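Local coordinates for protein ecdysteroid-phosphate phosphatase (Bombyx mori, PDB 3C7T) that removes the phosphate from ecdysteroid phosphates such as ecdysone 22-phosphate, releasing the active hormone, and also acts as a protein tyrosine phosphatase, at residues 52-57 and 131-136; 93-98 and 141-146. All blocks are in the same frame, centred on the assembly; numbering follows the deposited sequence.

Contact 1: 52-57 and 131-136; sequences GGYVKD and DFMTPI
Asp131 lays its carboxylate over the backbone of Gly53 in helix 50-56, with OD2 3.6 Å from Gly53 CA. Its CG stands anti to its own backbone N (chi1 -171°), which carries the group toward the helix. The bare backbone of Gly53 lets the carboxylate lie close; a CB there would sit about 3.4 Å from Asp131 OD1, already at contact distance. Across the CB of Asp131, at about a right angle, runs the aliphatic part of Lys56, whose CD lies 4.1 Å from that CB; the ammonium stops short of the carboxylate, so any attraction between the charges is probably weak.

Asp57, the first residue beyond the helix, turns its side chain to the other backbone. Its OD2 lies 3.1 Å from Asp131 O, two acceptors that cannot bond directly. Arg47 NH2 forms salt bridges with both Asp57 OD2 and Asp131 OD1 and probably offsets the negative charge gathered there, while Asp57 OD1 accepts from Leu91 N. One water links Lys56 O to Asp131 N, and another donates a hydrogen bond to Asp57 OD2 and accepts one from Met133 N, its oxygen 2.8 Å from that nitrogen.

The thioether of Met133 meets the phenol end of Tyr54 obliquely, with SD 4.0 Å from Tyr54 OH and 5.3 Å from the ring centroid. This is a Met-aromatic contact between two buried side chains, and the flexible methionine suits it because its bend (chi3 71°) keeps CE beside the hydroxyl, which is bonded to Ala45 O.

With the side chain of Asp57 about 9 Å from that of His12, the phosphohistidine nucleophile, this is a water-bridged junction of helix end and extended loop beside the active site of the phosphoglycerate-mutase-like C-terminal domain, a branch 1 histidine phosphatase.

Contact 2: 93-98 and 141-146; sequences CVETAQ and AGLNVD
Val94 and Leu143 pack methyl to methyl, CG1 of the valine 3.6 Å from CD1 of the leucine. The same Val94 methyl, anti to its backbone N, also reaches CG2 of Val145 at 3.9 Å, and the two valines cross at about a right angle. The other branch of Leu143 goes to the next helical turn, where CD2 packs on Gln98 CB at 3.6 Å. A forked leucine suits this place because one methyl serves each turn of the helix, while Trp65 of helix 62-77 and Leu138 of helix 135-140 also pack on it.

Helix 91-104 is one of the helices packed around the central sheet of the histidine phosphatase fold, and residues 141-146 run past it after helix 135-140 ends in a Schellman motif. The positive phi of Gly142 is what calls for glycine there: a side chain would jam against the preceding carbonyl.

One hydrogen bond joins the two segments. Asn144 N donates to Gln98 OE1 at 2.7 Å and is nearly straight at the hydrogen (168°), although the donor sits above the amide plane, 37° out of it. The bend of Gln98 at CD (chi2 60°) helps bring the amide to the loop, and NE2 is held by Asp102. An alanine in place of Gln98 would probably leave Asn144 N without its acceptor and open a gap beside Leu143 CD2 where CG had packed. Asn144 turns its own amide elsewhere, OD1 to Lys111 and ND2 to Pro108 O, and its backbone forms the centre of an inverse gamma turn.

From the N terminus the chain reaches helix 50-56, where contact 1 begins, then passes through helix 62-77 and strand 84-87 to helix 91-104, where the first half of contact 2 lies. It continues through edge strand 112-114 to residues 131-136, which return to the end of helix 50-56 and close the loop of contact 1. Helix 135-140 follows, and residues 141-146 then close contact 2 on helix 91-104. The segments alternate, so the two loops cross rather than nest. The contacts also touch directly, Pro135 CB packing 4.0 Å from Val145 CG1. Together they tie the residues leading into helix 135-140 to helix 50-56, and those leaving it to helix 91-104.

Contact 1: 52-57 and 131-136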
loop_
_atom_site.group_PDB
_atom_site.type_symbol
_atom_site.label_atom_id
_atom_site.label_comp_id
_atom_site.label_asym_id
_atom_site.label_seq_id
_atom_site.Cartn_x
_atom_site.Cartn_y
_atom_site.Cartn_z
ATOM N N GLY A 52 -14.048 9.894 -20.122
ATOM C CA GLY A 52 -13.278 11.092 -20.435
ATOM C C GLY A 52 -13.025 11.916 -19.179
ATOM O O GLY A 52 -11.955 12.506 -19.014
ATOM N N GLY A 53 -14.006 11.933 -18.277
ATOM C CA GLY A 53 -13.873 12.648 -17.021
ATOM C C GLY A 53 -12.757 12.052 -16.166
ATOM O O GLY A 53 -12.004 12.785 -15.504
ATOM N N TYR A 54 -12.655 10.724 -16.190
ATOM C CA TYR A 54 -11.601 10.017 -15.428
ATOM C C TYR A 54 -10.212 10.198 -16.021
ATOM O O TYR A 54 -9.221 10.149 -15.282
ATOM C CB TYR A 54 -11.918 8.529 -15.232
ATOM C CG TYR A 54 -12.974 8.291 -14.168
ATOM C CD1 TYR A 54 -12.720 8.618 -12.825
ATOM C CD2 TYR A 54 -14.228 7.745 -14.492
ATOM C CE1 TYR A 54 -13.675 8.414 -11.840
ATOM C CE2 TYR A 54 -15.201 7.524 -13.491
ATOM C CZ TYR A 54 -14.909 7.865 -12.174
ATOM O OH TYR A 54 -15.822 7.670 -11.169
ATOM N N VAL A 55 -10.128 10.374 -17.338
ATOM C CA VAL A 55 -8.845 10.772 -17.962
ATOM C C VAL A 55 -8.380 12.115 -17.375
ATOM O O VAL A 55 -7.229 12.265 -16.967
ATOM C CB VAL A 55 -8.947 10.859 -19.504
ATOM C CG1 VAL A 55 -7.662 11.385 -20.098
ATOM C CG2 VAL A 55 -9.264 9.513 -20.092
ATOM N N LYS A 56 -9.288 13.079 -17.314
ATOM C CA LYS A 56 -8.982 14.434 -16.819
ATOM C C LYS A 56 -8.838 14.551 -15.303
ATOM O O LYS A 56 -8.218 15.506 -14.798
ATOM C CB LYS A 56 -10.076 15.403 -17.278
ATOM C CG LYS A 56 -10.132 15.601 -18.786
ATOM C CD LYS A 56 -11.406 16.286 -19.227
ATOM C CE LYS A 56 -11.274 16.687 -20.678
ATOM N NZ LYS A 56 -12.529 16.449 -21.454
ATOM N N ASP A 57 -9.426 13.608 -14.576
ATOM C CA ASP A 57 -9.599 13.748 -13.127
ATOM C C ASP A 57 -9.382 12.375 -12.496
ATOM O O ASP A 57 -10.331 11.679 -12.139
ATOM C CB ASP A 57 -11.001 14.342 -12.827
ATOM C CG ASP A 57 -11.236 14.646 -11.326
ATOM O OD1 ASP A 57 -10.258 15.014 -10.600
ATOM O OD2 ASP A 57 -12.416 14.525 -10.898
ATOM N N ASP A 131 -12.543 18.757 -15.051
ATOM C CA ASP A 131 -13.781 18.005 -14.965
ATOM C C ASP A 131 -13.881 17.526 -13.521
ATOM O O ASP A 131 -13.112 16.652 -13.098
ATOM C CB ASP A 131 -13.748 16.824 -15.963
ATOM C CG ASP A 131 -15.096 16.104 -16.085
ATOM O OD1 ASP A 131 -15.707 15.766 -15.042
ATOM O OD2 ASP A 131 -15.538 15.869 -17.237
ATOM N N PHE A 132 -14.782 18.141 -12.748
ATOM C CA PHE A 132 -14.975 17.777 -11.338
ATOM C C PHE A 132 -16.258 16.986 -11.144
ATOM O O PHE A 132 -17.274 17.266 -11.809
ATOM C CB PHE A 132 -15.002 19.021 -10.431
ATOM C CG PHE A 132 -13.718 19.798 -10.432
ATOM C CD1 PHE A 132 -12.495 19.153 -10.253
ATOM C CD2 PHE A 132 -13.724 21.169 -10.602
ATOM C CE1 PHE A 132 -11.306 19.873 -10.261
ATOM C CE2 PHE A 132 -12.522 21.904 -10.608
ATOM C CZ PHE A 132 -11.322 21.248 -10.436
ATOM N N MET A 133 -16.222 16.012 -10.234
ATOM C CA MET A 133 -17.461 15.324 -9.862
ATOM C C MET A 133 -18.227 16.206 -8.900
ATOM O O MET A 133 -17.634 16.878 -8.056
ATOM C CB MET A 133 -17.196 13.941 -9.257
ATOM C CG MET A 133 -16.724 12.895 -10.283
ATOM S SD MET A 133 -16.155 11.316 -9.571
ATOM C CE MET A 133 -17.700 10.596 -9.009
ATOM N N THR A 134 -19.552 16.226 -9.041
ATOM C CA THR A 134 -20.387 17.051 -8.187
ATOM C C THR A 134 -20.445 16.428 -6.800
ATOM O O THR A 134 -20.261 15.220 -6.679
ATOM C CB THR A 134 -21.823 17.141 -8.757
ATOM O OG1 THR A 134 -22.381 15.820 -8.838
ATOM C CG2 THR A 134 -21.806 17.748 -10.149
ATOM N N PRO A 135 -20.673 17.245 -5.746
ATOM C CA PRO A 135 -20.991 16.700 -4.412
ATOM C C PRO A 135 -22.024 15.558 -4.444
ATOM O O PRO A 135 -21.826 14.550 -3.777
ATOM C CB PRO A 135 -21.510 17.920 -3.656
ATOM C CG PRO A 135 -20.729 19.065 -4.271
ATOM C CD PRO A 135 -20.594 18.719 -5.724
ATOM N N ILE A 136 -23.102 15.686 -5.218
ATOM C CA ILE A 136 -24.026 14.549 -5.349
ATOM C C ILE A 136 -23.401 13.280 -5.970
ATOM O O ILE A 136 -23.629 12.174 -5.462
ATOM C CB ILE A 136 -25.380 14.920 -6.037
ATOM C CG1 ILE A 136 -26.236 13.663 -6.243
ATOM C CG2 ILE A 136 -25.146 15.664 -7.331
ATOM C CD1 ILE A 136 -27.736 13.914 -6.386
HETATM O O HOH W 1 -9.815 18.156 -13.710
HETATM O O HOH W 2 -13.822 15.370 -8.993
#

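Contact 2: 93-98 and 141-146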
loop_
_atom_site.group_PDB
_atom_site.type_symbol
_atom_site.label_atom_id
_atom_site.label_comp_id
_atom_site.label_asym_id
_atom_site.label_seq_id
_atom_site.Cartn_x
_atom_site.Cartn_y
_atom_site.Cartn_z
ATOM N N CYS A 93 -8.111 14.228 -4.297
ATOM C CA CYS A 93 -8.099 14.913 -2.999
ATOM C C CYS A 93 -9.312 14.518 -2.153
ATOM O O CYS A 93 -9.194 14.253 -0.943
ATOM C CB CYS A 93 -8.009 16.431 -3.180
ATOM S SG CYS A 93 -6.616 16.939 -4.222
ATOM N N VAL A 94 -10.486 14.490 -2.777
ATOM C CA VAL A 94 -11.687 14.029 -2.063
ATOM C C VAL A 94 -11.542 12.558 -1.619
ATOM O O VAL A 94 -11.908 12.190 -0.492
ATOM C CB VAL A 94 -12.970 14.227 -2.892
ATOM C CG1 VAL A 94 -14.189 13.864 -2.035
ATOM C CG2 VAL A 94 -13.077 15.700 -3.356
ATOM N N GLU A 95 -10.970 11.718 -2.472
ATOM C CA GLU A 95 -10.735 10.340 -2.053
ATOM C C GLU A 95 -9.696 10.246 -0.955
ATOM O O GLU A 95 -9.844 9.420 -0.065
ATOM C CB GLU A 95 -10.353 9.454 -3.233
ATOM C CG GLU A 95 -11.477 9.280 -4.263
ATOM C CD GLU A 95 -11.086 8.290 -5.373
ATOM O OE1 GLU A 95 -9.944 8.370 -5.882
ATOM O OE2 GLU A 95 -11.920 7.441 -5.754
ATOM N N THR A 96 -8.676 11.104 -0.981
ATOM C CA THR A 96 -7.700 11.102 0.105
ATOM C C THR A 96 -8.409 11.474 1.414
ATOM O O THR A 96 -8.152 10.886 2.475
ATOM C CB THR A 96 -6.538 12.024 -0.196
ATOM O OG1 THR A 96 -5.940 11.590 -1.426
ATOM C CG2 THR A 96 -5.463 11.984 0.965
ATOM N N ALA A 97 -9.308 12.443 1.320
ATOM C CA ALA A 97 -10.053 12.896 2.501
ATOM C C ALA A 97 -10.861 11.745 3.089
ATOM O O ALA A 97 -10.886 11.560 4.319
ATOM C CB ALA A 97 -10.959 14.087 2.119
ATOM N N GLN A 98 -11.532 10.976 2.227
ATOM C CA GLN A 98 -12.294 9.838 2.722
ATOM C C GLN A 98 -11.394 8.760 3.333
ATOM O O GLN A 98 -11.702 8.261 4.407
ATOM C CB GLN A 98 -13.188 9.229 1.639
ATOM C CG GLN A 98 -14.156 8.164 2.190
ATOM C CD GLN A 98 -15.088 8.735 3.235
ATOM O OE1 GLN A 98 -15.724 9.767 3.010
ATOM N NE2 GLN A 98 -15.166 8.079 4.395
ATOM N N ALA A 141 -20.877 7.952 -4.959
ATOM C CA ALA A 141 -19.646 7.156 -4.994
ATOM C C ALA A 141 -19.265 6.620 -3.610
ATOM O O ALA A 141 -18.345 5.801 -3.495
ATOM C CB ALA A 141 -18.507 7.972 -5.572
ATOM N N GLY A 142 -19.955 7.086 -2.571
ATOM C CA GLY A 142 -19.694 6.634 -1.196
ATOM C C GLY A 142 -18.724 7.492 -0.409
ATOM O O GLY A 142 -18.167 7.051 0.599
ATOM N N LEU A 143 -18.501 8.716 -0.876
ATOM C CA LEU A 143 -17.632 9.673 -0.186
ATOM C C LEU A 143 -18.476 10.545 0.740
ATOM O O LEU A 143 -19.523 11.067 0.332
ATOM C CB LEU A 143 -16.856 10.538 -1.201
ATOM C CG LEU A 143 -16.026 9.733 -2.204
ATOM C CD1 LEU A 143 -15.369 10.647 -3.230
ATOM C CD2 LEU A 143 -14.963 8.862 -1.506
ATOM N N ASN A 144 -18.034 10.697 1.984
ATOM C CA ASN A 144 -18.812 11.444 2.982
ATOM C C ASN A 144 -18.737 12.969 2.829
ATOM O O ASN A 144 -18.255 13.675 3.701
ATOM C CB ASN A 144 -18.406 11.012 4.391
ATOM C CG ASN A 144 -19.462 11.341 5.425
ATOM O OD1 ASN A 144 -20.650 11.419 5.104
ATOM N ND2 ASN A 144 -19.039 11.521 6.677
ATOM N N VAL A 145 -19.242 13.465 1.711
ATOM C CA VAL A 145 -19.117 14.866 1.348
ATOM C C VAL A 145 -20.260 15.691 1.980
ATOM O O VAL A 145 -21.403 15.226 2.052
ATOM C CB VAL A 145 -19.104 15.031 -0.201
ATOM C CG1 VAL A 145 -19.344 16.475 -0.615
ATOM C CG2 VAL A 145 -17.784 14.515 -0.788
ATOM N N ASP A 146 -19.933 16.895 2.439
ATOM C CA ASP A 146 -20.924 17.813 3.001
ATOM C C ASP A 146 -21.797 18.422 1.890
ATOM O O ASP A 146 -21.326 19.242 1.107
ATOM C CB ASP A 146 -20.207 18.923 3.786
ATOM C CG ASP A 146 -21.136 19.699 4.707
ATOM O OD1 ASP A 146 -22.379 19.621 4.543
ATOM O OD2 ASP A 146 -20.604 20.392 5.601
#